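Local coordinates for protein salmonella typhimurium DB7155 bacteriophage DET7 tailspike (Bacteriophage, PDB 2V5I) that serves as the trimeric receptor-binding tailspike of phage Det7, a beta-helical protein that binds and hydrolyses the O-antigen of its Salmonella host, at residues A[196-204]-A[217-228]; A[249-260]-A[281-292]. All coordinates share one frame; numbering follows the deposited sequence.

Interaction 1: A[196-204]-A[217-228]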
loop_
_atom_site.group_PDB
_atom_site.type_symbol
_atom_site.label_atom_id
_atom_site.label_comp_id
_atom_site.label_asym_id
_atom_site.label_seq_id
_atom_site.Cartn_x
_atom_site.Cartn_y
_atom_site.Cartn_z
ATOM N N GLY A 196 -12.419 -16.984 20.307
ATOM C CA GLY A 196 -11.947 -16.686 21.653
ATOM C C GLY A 196 -12.901 -16.897 22.808
ATOM O O GLY A 196 -14.082 -16.940 22.609
ATOM N N GLY A 197 -12.328 -17.044 24.008
ATOM C CA GLY A 197 -13.065 -17.066 25.264
ATOM C C GLY A 197 -12.783 -15.848 26.118
ATOM O O GLY A 197 -12.573 -14.741 25.618
ATOM N N LYS A 198 -12.718 -16.030 27.418
ATOM C CA LYS A 198 -12.625 -14.877 28.299
ATOM C C LYS A 198 -11.299 -14.095 28.166
ATOM O O LYS A 198 -11.255 -12.876 28.389
ATOM C CB LYS A 198 -12.812 -15.377 29.739
ATOM C CG LYS A 198 -12.894 -14.272 30.744
ATOM C CD LYS A 198 -14.167 -13.505 30.697
ATOM C CE LYS A 198 -14.326 -12.628 31.936
ATOM N NZ LYS A 198 -15.689 -12.030 32.077
ATOM N N ASP A 199 -10.209 -14.811 27.885
ATOM C CA ASP A 199 -8.865 -14.211 27.843
ATOM C C ASP A 199 -8.489 -13.794 26.423
ATOM O O ASP A 199 -9.169 -14.123 25.465
ATOM C CB ASP A 199 -7.899 -15.175 28.456
ATOM C CG ASP A 199 -8.209 -15.439 29.941
ATOM O OD1 ASP A 199 -8.704 -14.517 30.661
ATOM O OD2 ASP A 199 -7.922 -16.562 30.392
ATOM N N GLY A 200 -7.452 -12.979 26.290
ATOM C CA GLY A 200 -6.899 -12.716 24.978
ATOM C C GLY A 200 -6.729 -13.996 24.181
ATOM O O GLY A 200 -6.469 -15.072 24.752
ATOM N N ILE A 201 -6.916 -13.915 22.877
ATOM C CA ILE A 201 -6.895 -15.143 22.077
ATOM C C ILE A 201 -5.508 -15.717 21.953
ATOM O O ILE A 201 -5.324 -16.912 22.148
ATOM C CB ILE A 201 -7.663 -15.019 20.755
ATOM C CG1 ILE A 201 -9.062 -14.466 21.019
ATOM C CG2 ILE A 201 -7.720 -16.377 20.052
ATOM C CD1 ILE A 201 -9.968 -14.292 19.855
ATOM N N ILE A 202 -4.552 -14.880 21.506
ATOM C CA ILE A 202 -3.145 -15.267 21.477
ATOM C C ILE A 202 -2.362 -14.251 22.301
ATOM O O ILE A 202 -2.464 -13.076 22.029
ATOM C CB ILE A 202 -2.604 -15.295 20.030
ATOM C CG1 ILE A 202 -3.506 -16.210 19.139
ATOM C CG2 ILE A 202 -1.137 -15.741 20.021
ATOM C CD1 ILE A 202 -3.349 -16.044 17.630
ATOM N N THR A 203 -1.591 -14.732 23.278
ATOM C CA THR A 203 -0.873 -13.856 24.192
ATOM C C THR A 203 0.566 -14.336 24.374
ATOM O O THR A 203 0.806 -15.514 24.557
ATOM C CB THR A 203 -1.544 -13.925 25.608
ATOM O OG1 THR A 203 -2.903 -13.515 25.521
ATOM C CG2 THR A 203 -0.791 -13.064 26.613
ATOM N N PHE A 204 1.512 -13.417 24.210
ATOM C CA PHE A 204 2.888 -13.652 24.610
ATOM C C PHE A 204 3.158 -12.813 25.849
ATOM O O PHE A 204 3.239 -11.583 25.756
ATOM C CB PHE A 204 3.818 -13.220 23.448
ATOM C CG PHE A 204 3.731 -14.094 22.254
ATOM C CD1 PHE A 204 4.285 -15.328 22.251
ATOM C CD2 PHE A 204 2.980 -13.694 21.110
ATOM C CE1 PHE A 204 4.184 -16.176 21.084
ATOM C CE2 PHE A 204 2.927 -14.533 19.999
ATOM C CZ PHE A 204 3.472 -15.754 20.020
ATOM N N VAL A 217 2.661 -13.631 15.521
ATOM C CA VAL A 217 1.437 -14.201 14.953
ATOM C C VAL A 217 1.503 -13.829 13.473
ATOM O O VAL A 217 1.708 -12.662 13.127
ATOM C CB VAL A 217 0.129 -13.696 15.625
ATOM C CG1 VAL A 217 -1.025 -14.468 15.069
ATOM C CG2 VAL A 217 0.249 -13.853 17.180
ATOM N N ILE A 218 1.533 -14.871 12.618
ATOM C CA ILE A 218 1.700 -14.714 11.164
ATOM C C ILE A 218 0.513 -15.387 10.439
ATOM O O ILE A 218 0.309 -16.591 10.591
ATOM C CB ILE A 218 3.027 -15.176 10.641
ATOM C CG1 ILE A 218 4.165 -14.499 11.414
ATOM C CG2 ILE A 218 3.179 -14.786 9.170
ATOM C CD1 ILE A 218 5.552 -15.133 11.064
ATOM N N GLY A 219 -0.233 -14.623 9.686
ATOM C CA GLY A 219 -1.344 -15.133 8.935
ATOM C C GLY A 219 -2.554 -15.532 9.773
ATOM O O GLY A 219 -2.529 -15.450 11.003
ATOM N N GLY A 220 -3.614 -15.867 9.083
ATOM C CA GLY A 220 -4.772 -16.451 9.741
ATOM C C GLY A 220 -5.663 -15.409 10.417
ATOM O O GLY A 220 -5.580 -14.230 10.105
ATOM N N ARG A 221 -6.619 -15.905 11.203
ATOM C CA ARG A 221 -7.672 -15.084 11.767
ATOM C C ARG A 221 -8.104 -15.580 13.131
ATOM O O ARG A 221 -8.021 -16.770 13.451
ATOM C CB ARG A 221 -8.952 -15.248 10.920
ATOM C CG ARG A 221 -8.879 -15.218 9.470
ATOM C CD ARG A 221 -10.162 -15.824 8.809
ATOM N NE ARG A 221 -11.359 -15.144 9.282
ATOM C CZ ARG A 221 -11.849 -14.000 8.797
ATOM N NH1 ARG A 221 -11.204 -13.325 7.840
ATOM N NH2 ARG A 221 -12.931 -13.445 9.356
ATOM N N VAL A 222 -8.577 -14.618 13.923
ATOM C CA VAL A 222 -9.230 -14.855 15.200
ATOM C C VAL A 222 -10.560 -14.087 15.283
ATOM O O VAL A 222 -10.710 -13.063 14.681
ATOM C CB VAL A 222 -8.309 -14.511 16.378
ATOM C CG1 VAL A 222 -7.032 -15.357 16.334
ATOM C CG2 VAL A 222 -7.940 -13.069 16.425
ATOM N N HIS A 223 -11.524 -14.685 16.006
ATOM C CA HIS A 223 -12.911 -14.177 16.115
ATOM C C HIS A 223 -13.364 -14.071 17.590
ATOM O O HIS A 223 -13.010 -14.930 18.435
ATOM C CB HIS A 223 -13.905 -15.127 15.451
ATOM C CG HIS A 223 -13.840 -15.201 13.955
ATOM N ND1 HIS A 223 -14.797 -15.871 13.233
ATOM C CD2 HIS A 223 -12.969 -14.677 13.043
ATOM C CE1 HIS A 223 -14.526 -15.769 11.935
ATOM N NE2 HIS A 223 -13.434 -15.031 11.789
ATOM N N TYR A 224 -14.124 -13.012 17.881
ATOM C CA TYR A 224 -14.744 -12.814 19.197
ATOM C C TYR A 224 -13.659 -12.768 20.308
ATOM O O TYR A 224 -12.628 -12.099 20.109
ATOM C CB TYR A 224 -15.865 -13.880 19.434
ATOM C CG TYR A 224 -17.025 -13.702 18.481
ATOM C CD1 TYR A 224 -17.828 -12.617 18.560
ATOM C CD2 TYR A 224 -17.313 -14.663 17.483
ATOM C CE1 TYR A 224 -18.920 -12.435 17.673
ATOM C CE2 TYR A 224 -18.375 -14.493 16.618
ATOM C CZ TYR A 224 -19.140 -13.394 16.688
ATOM O OH TYR A 224 -20.191 -13.200 15.797
ATOM N N GLY A 225 -13.895 -13.395 21.453
ATOM C CA GLY A 225 -13.038 -13.234 22.628
ATOM C C GLY A 225 -13.531 -12.027 23.438
ATOM O O GLY A 225 -14.029 -11.031 22.911
ATOM N N SER A 226 -13.392 -12.113 24.748
ATOM C CA SER A 226 -13.804 -11.004 25.602
ATOM C C SER A 226 -12.690 -9.944 25.699
ATOM O O SER A 226 -12.955 -8.807 26.183
ATOM C CB SER A 226 -14.027 -11.495 27.013
ATOM O OG SER A 226 -15.049 -12.462 27.102
ATOM N N GLY A 227 -11.474 -10.354 25.391
ATOM C CA GLY A 227 -10.289 -9.483 25.394
ATOM C C GLY A 227 -9.795 -9.226 23.986
ATOM O O GLY A 227 -10.609 -9.038 23.036
ATOM N N SER A 228 -8.498 -9.045 23.854
ATOM C CA SER A 228 -7.903 -8.677 22.579
ATOM C C SER A 228 -7.503 -9.898 21.771
ATOM O O SER A 228 -7.255 -10.969 22.339
ATOM C CB SER A 228 -6.761 -7.689 22.793
ATOM O OG SER A 228 -7.259 -6.477 23.334
HETATM O O HOH W 1 -15.953 -14.939 22.953
HETATM O O HOH W 2 -10.252 -12.278 23.811
#
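I201 drives its CD1 methyl into the bend of the next coil, 3.4 Å from H223 O and 3.9 Å from V222 CB, its side chain sliding past that of V222 in the opposite direction. I202 meets V217 tip to tip, CG2 to CG2 at 3.7 Å. With CG1 of I202 beside the backbone N (chi1 -54°), I202 CD1 touches both V217 CG1 and V222 CG1. V217 CG2 also reaches the edge of the F204 ring, near its plane, 3.9 Å from CE2. Beyond this apolar patch the turns are joined through backbone: G196 N gives a nearly straight bond to H223 O (2.8 Å, 170°), S226 N binds G197 O, and I201 N binds S228 O (3.0 Å). Two waters fill in, one linking G196 O to G225 N, the other D199 O to G227 N. G225 CA lies 3.4 Å from G197 O, and its positive phi (88°) suits glycine. Further out, S226 OG bonds to Q129 O, and S228 OG to E255 and S256 N, which ties the turn at 225-228 to the next coil. F180 stacks on F204, and I194 and V188 pack against I201 and I202. The contact thus joins successive rungs of a right-handed parallel beta-helix: aliphatic branches fill its interior, while main-chain bonds and bridging waters tie together several polar groups of the glycine-rich turns.

Interaction 2: A[249-260]-A[281-292]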
loop_
_atom_site.group_PDB
_atom_site.type_symbol
_atom_site.label_atom_id
_atom_site.label_comp_id
_atom_site.label_asym_id
_atom_site.label_seq_id
_atom_site.Cartn_x
_atom_site.Cartn_y
_atom_site.Cartn_z
ATOM N N THR A 249 -5.875 -11.310 10.706
ATOM C CA THR A 249 -7.139 -10.595 10.821
ATOM C C THR A 249 -7.757 -10.940 12.164
ATOM O O THR A 249 -7.719 -12.095 12.592
ATOM C CB THR A 249 -8.111 -11.026 9.698
ATOM O OG1 THR A 249 -7.557 -10.682 8.418
ATOM C CG2 THR A 249 -9.502 -10.388 9.876
ATOM N N SER A 250 -8.315 -9.918 12.843
ATOM C CA SER A 250 -9.216 -10.077 13.979
ATOM C C SER A 250 -10.575 -9.520 13.658
ATOM O O SER A 250 -10.678 -8.435 13.145
ATOM C CB SER A 250 -8.678 -9.345 15.226
ATOM O OG SER A 250 -9.652 -9.147 16.264
ATOM N N TRP A 251 -11.614 -10.279 13.998
ATOM C CA TRP A 251 -13.021 -9.852 13.802
ATOM C C TRP A 251 -13.807 -9.949 15.136
ATOM O O TRP A 251 -13.748 -10.975 15.869
ATOM C CB TRP A 251 -13.704 -10.746 12.790
ATOM C CG TRP A 251 -15.176 -10.437 12.494
ATOM C CD1 TRP A 251 -15.715 -9.332 11.919
ATOM C CD2 TRP A 251 -16.251 -11.334 12.736
ATOM N NE1 TRP A 251 -17.080 -9.479 11.783
ATOM C CE2 TRP A 251 -17.424 -10.722 12.254
ATOM C CE3 TRP A 251 -16.314 -12.623 13.252
ATOM C CZ2 TRP A 251 -18.674 -11.361 12.320
ATOM C CZ3 TRP A 251 -17.548 -13.263 13.322
ATOM C CH2 TRP A 251 -18.708 -12.628 12.819
ATOM N N ARG A 252 -14.513 -8.876 15.452
ATOM C CA ARG A 252 -15.397 -8.750 16.625
ATOM C C ARG A 252 -14.721 -9.071 17.968
ATOM O O ARG A 252 -15.308 -9.655 18.870
ATOM C CB ARG A 252 -16.665 -9.595 16.426
ATOM C CG ARG A 252 -17.632 -9.005 15.408
ATOM C CD ARG A 252 -18.924 -9.804 15.302
ATOM N NE ARG A 252 -19.833 -9.147 14.336
ATOM C CZ ARG A 252 -21.023 -9.625 14.010
ATOM N NH1 ARG A 252 -21.465 -10.737 14.542
ATOM N NH2 ARG A 252 -21.774 -8.981 13.122
ATOM N N ALA A 253 -13.503 -8.580 18.143
ATOM C CA ALA A 253 -12.813 -8.657 19.453
ATOM C C ALA A 253 -13.636 -7.898 20.474
ATOM O O ALA A 253 -14.099 -6.791 20.257
ATOM C CB ALA A 253 -11.423 -8.043 19.358
ATOM N N GLY A 254 -13.825 -8.544 21.624
ATOM C CA GLY A 254 -14.499 -7.887 22.773
ATOM C C GLY A 254 -13.720 -6.728 23.319
ATOM O O GLY A 254 -14.340 -5.820 23.924
ATOM N N GLU A 255 -12.382 -6.724 23.142
ATOM C CA GLU A 255 -11.549 -5.564 23.460
ATOM C C GLU A 255 -11.007 -4.996 22.138
ATOM O O GLU A 255 -11.796 -4.444 21.353
ATOM C CB GLU A 255 -10.482 -5.826 24.556
ATOM C CG GLU A 255 -9.943 -4.534 25.214
ATOM C CD GLU A 255 -8.538 -4.711 25.903
ATOM O OE1 GLU A 255 -7.948 -5.826 25.862
ATOM O OE2 GLU A 255 -8.008 -3.720 26.420
ATOM N N SER A 256 -9.744 -5.231 21.822
ATOM C CA SER A 256 -9.105 -4.672 20.646
ATOM C C SER A 256 -8.588 -5.793 19.763
ATOM O O SER A 256 -8.311 -6.921 20.216
ATOM C CB SER A 256 -7.962 -3.766 21.021
ATOM O OG SER A 256 -8.477 -2.609 21.725
ATOM N N GLY A 257 -8.410 -5.493 18.483
ATOM C CA GLY A 257 -7.886 -6.538 17.576
ATOM C C GLY A 257 -6.487 -6.975 18.045
ATOM O O GLY A 257 -6.193 -8.152 18.174
ATOM N N PHE A 258 -5.613 -5.977 18.140
ATOM C CA PHE A 258 -4.235 -6.163 18.426
ATOM C C PHE A 258 -3.775 -5.143 19.466
ATOM O O PHE A 258 -4.057 -3.967 19.320
ATOM C CB PHE A 258 -3.436 -5.910 17.125
ATOM C CG PHE A 258 -3.890 -6.780 15.970
ATOM C CD1 PHE A 258 -3.486 -8.088 15.838
ATOM C CD2 PHE A 258 -4.855 -6.297 15.041
ATOM C CE1 PHE A 258 -3.951 -8.898 14.796
ATOM C CE2 PHE A 258 -5.316 -7.118 13.968
ATOM C CZ PHE A 258 -4.902 -8.404 13.880
ATOM N N LYS A 259 -3.100 -5.645 20.490
ATOM C CA LYS A 259 -2.811 -4.812 21.687
ATOM C C LYS A 259 -1.405 -5.001 22.220
ATOM O O LYS A 259 -0.985 -6.134 22.457
ATOM C CB LYS A 259 -3.833 -5.141 22.771
ATOM C CG LYS A 259 -3.699 -4.395 24.129
ATOM C CD LYS A 259 -4.553 -5.062 25.186
ATOM C CE LYS A 259 -4.458 -4.385 26.518
ATOM N NZ LYS A 259 -5.479 -5.031 27.439
ATOM N N THR A 260 -0.720 -3.865 22.405
ATOM C CA THR A 260 0.462 -3.831 23.245
ATOM C C THR A 260 0.045 -3.363 24.647
ATOM O O THR A 260 -0.473 -2.263 24.800
ATOM C CB THR A 260 1.522 -2.846 22.639
ATOM O OG1 THR A 260 0.970 -1.570 22.406
ATOM C CG2 THR A 260 2.038 -3.367 21.315
ATOM N N VAL A 281 -5.402 -6.745 9.612
ATOM C CA VAL A 281 -6.754 -6.201 9.442
ATOM C C VAL A 281 -7.533 -6.414 10.711
ATOM O O VAL A 281 -7.529 -7.520 11.261
ATOM C CB VAL A 281 -7.484 -6.948 8.309
ATOM C CG1 VAL A 281 -8.866 -6.369 8.152
ATOM C CG2 VAL A 281 -6.695 -6.814 6.973
ATOM N N ALA A 282 -8.149 -5.325 11.246
ATOM C CA ALA A 282 -9.078 -5.456 12.403
ATOM C C ALA A 282 -10.451 -5.029 11.945
ATOM O O ALA A 282 -10.620 -3.926 11.436
ATOM C CB ALA A 282 -8.630 -4.633 13.602
ATOM N N LEU A 283 -11.467 -5.889 12.176
ATOM C CA LEU A 283 -12.843 -5.660 11.727
ATOM C C LEU A 283 -13.775 -5.719 12.963
ATOM O O LEU A 283 -13.710 -6.677 13.773
ATOM C CB LEU A 283 -13.261 -6.760 10.736
ATOM C CG LEU A 283 -12.464 -6.858 9.444
ATOM C CD1 LEU A 283 -13.074 -7.988 8.666
ATOM C CD2 LEU A 283 -12.478 -5.617 8.699
ATOM N N SER A 284 -14.600 -4.682 13.135
ATOM C CA SER A 284 -15.628 -4.602 14.178
ATOM C C SER A 284 -15.158 -4.896 15.612
ATOM O O SER A 284 -15.889 -5.578 16.325
ATOM C CB SER A 284 -16.764 -5.541 13.812
ATOM O OG SER A 284 -17.306 -5.157 12.528
ATOM N N PRO A 285 -13.993 -4.393 16.053
ATOM C CA PRO A 285 -13.674 -4.542 17.499
ATOM C C PRO A 285 -14.540 -3.612 18.350
ATOM O O PRO A 285 -14.922 -2.545 17.915
ATOM C CB PRO A 285 -12.214 -4.104 17.599
ATOM C CG PRO A 285 -12.145 -3.081 16.553
ATOM C CD PRO A 285 -12.942 -3.610 15.377
ATOM N N VAL A 286 -14.871 -4.094 19.534
ATOM C CA VAL A 286 -15.629 -3.301 20.517
ATOM C C VAL A 286 -14.838 -2.073 20.995
ATOM O O VAL A 286 -15.415 -0.986 21.202
ATOM C CB VAL A 286 -16.155 -4.192 21.655
ATOM C CG1 VAL A 286 -16.821 -3.342 22.736
ATOM C CG2 VAL A 286 -17.088 -5.242 21.147
ATOM N N TRP A 287 -13.529 -2.223 21.206
ATOM C CA TRP A 287 -12.689 -1.107 21.528
ATOM C C TRP A 287 -11.883 -0.683 20.283
ATOM O O TRP A 287 -12.483 -0.080 19.388
ATOM C CB TRP A 287 -11.825 -1.440 22.728
ATOM C CG TRP A 287 -12.672 -1.513 23.991
ATOM C CD1 TRP A 287 -13.584 -2.497 24.345
ATOM C CD2 TRP A 287 -12.717 -0.537 25.057
ATOM N NE1 TRP A 287 -14.156 -2.178 25.562
ATOM C CE2 TRP A 287 -13.663 -0.992 26.005
ATOM C CE3 TRP A 287 -12.076 0.682 25.280
ATOM C CZ2 TRP A 287 -13.949 -0.296 27.192
ATOM C CZ3 TRP A 287 -12.368 1.386 26.480
ATOM C CH2 TRP A 287 -13.291 0.874 27.412
ATOM N N ASP A 288 -10.601 -1.010 20.168
ATOM C CA ASP A 288 -9.733 -0.421 19.138
ATOM C C ASP A 288 -9.398 -1.471 18.073
ATOM O O ASP A 288 -9.355 -2.673 18.393
ATOM C CB ASP A 288 -8.426 0.088 19.734
ATOM C CG ASP A 288 -8.608 1.257 20.694
ATOM O OD1 ASP A 288 -9.762 1.674 20.987
ATOM O OD2 ASP A 288 -7.520 1.779 21.079
ATOM N N GLY A 289 -9.053 -1.048 16.856
ATOM C CA GLY A 289 -8.551 -1.992 15.872
ATOM C C GLY A 289 -7.140 -2.417 16.341
ATOM O O GLY A 289 -6.854 -3.582 16.569
ATOM N N PHE A 290 -6.235 -1.431 16.344
ATOM C CA PHE A 290 -4.879 -1.632 16.887
ATOM C C PHE A 290 -4.698 -0.648 18.059
ATOM O O PHE A 290 -4.880 0.563 17.869
ATOM C CB PHE A 290 -3.837 -1.302 15.812
ATOM C CG PHE A 290 -3.829 -2.259 14.656
ATOM C CD1 PHE A 290 -4.838 -2.189 13.660
ATOM C CD2 PHE A 290 -2.856 -3.200 14.494
ATOM C CE1 PHE A 290 -4.822 -3.071 12.610
ATOM C CE2 PHE A 290 -2.853 -4.097 13.386
ATOM C CZ PHE A 290 -3.867 -4.016 12.492
ATOM N N ASP A 291 -4.408 -1.181 19.258
ATOM C CA ASP A 291 -4.162 -0.387 20.484
ATOM C C ASP A 291 -2.691 -0.525 20.824
ATOM O O ASP A 291 -2.298 -1.471 21.482
ATOM C CB ASP A 291 -5.004 -0.940 21.649
ATOM C CG ASP A 291 -4.778 -0.215 22.971
ATOM O OD1 ASP A 291 -4.037 0.798 23.021
ATOM O OD2 ASP A 291 -5.334 -0.711 23.978
ATOM N N LEU A 292 -1.890 0.435 20.335
ATOM C CA LEU A 292 -0.441 0.352 20.374
ATOM C C LEU A 292 0.298 1.275 21.350
ATOM O O LEU A 292 1.515 1.441 21.270
ATOM C CB LEU A 292 0.159 0.487 18.957
ATOM C CG LEU A 292 -0.509 -0.376 17.863
ATOM C CD1 LEU A 292 0.164 -0.160 16.529
ATOM C CD2 LEU A 292 -0.515 -1.825 18.244
HETATM O O HOH W 3 -11.723 -7.168 16.050
HETATM O O HOH W 4 -19.032 -7.355 11.913
HETATM O O HOH W 5 -15.577 -4.657 26.052
HETATM O O HOH W 6 -7.397 -2.143 24.109
HETATM O O HOH W 7 3.487 0.160 22.850
#
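F258 and F290 point the same way in an offset stack, centroids 4.7 Å apart and planes at 23°. F258 CD2 sits over one face of the F290 ring, toward its rim, while V281 O approaches the F258 ring at its edge, 3.5 Å from CE2. W251 crosses L283 at about a right angle: with CG opposite the backbone N (chi1 179°), the indole brings its edge to L283 CB, 3.7 Å from CD1. R252 CD rests over one face of that indole, and a water joins W251 NE1, R252 NE and S284 OG; R252 NH1 also bonds to Y224 OH, and S284 OG to N331. K259 and D291 run alongside each other; in one of two modelled conformers of E255, K259 NZ forms a salt bridge 3.0 Å from E255 OE2, and OE1 meets S228 OG. At the corner S256 OG accepts a bond from D288 N (3.1 Å). Parallel pairing flanks the turn: S250 N to V281 O, D291 N to F258 O (2.8 Å). The axes of short strands 249-251 and 281-283 approach to 4.7 Å, 6° apart. Strand 220-224 borders 249-251, strand 323-330 receives L283, F290 and L292, and helix 132-137 packs on W287 and E255.

Both interactions join successive coils of the same beta-helix and are largely buried, interaction 2 nearer the centre of the chain. They abut directly: strands 220-224 and 249-251 are neighbours, G225 O probably accepts a bond from G254 N, and H223 packs against W251. Interaction 1 is the smaller (582 against 962 Å²) and looser in register, with three direct hydrogen bonds and interior contacts mainly between aliphatic branches. Interaction 2 has ten direct bonds, shared between the paired strands and the turn, and brings an aromatic stack inside and charged side chains (E255, K259, D291) on the partly exposed side. Each also touches the second subunit, through R221 and H223 in the first, W251 and L283 in the second.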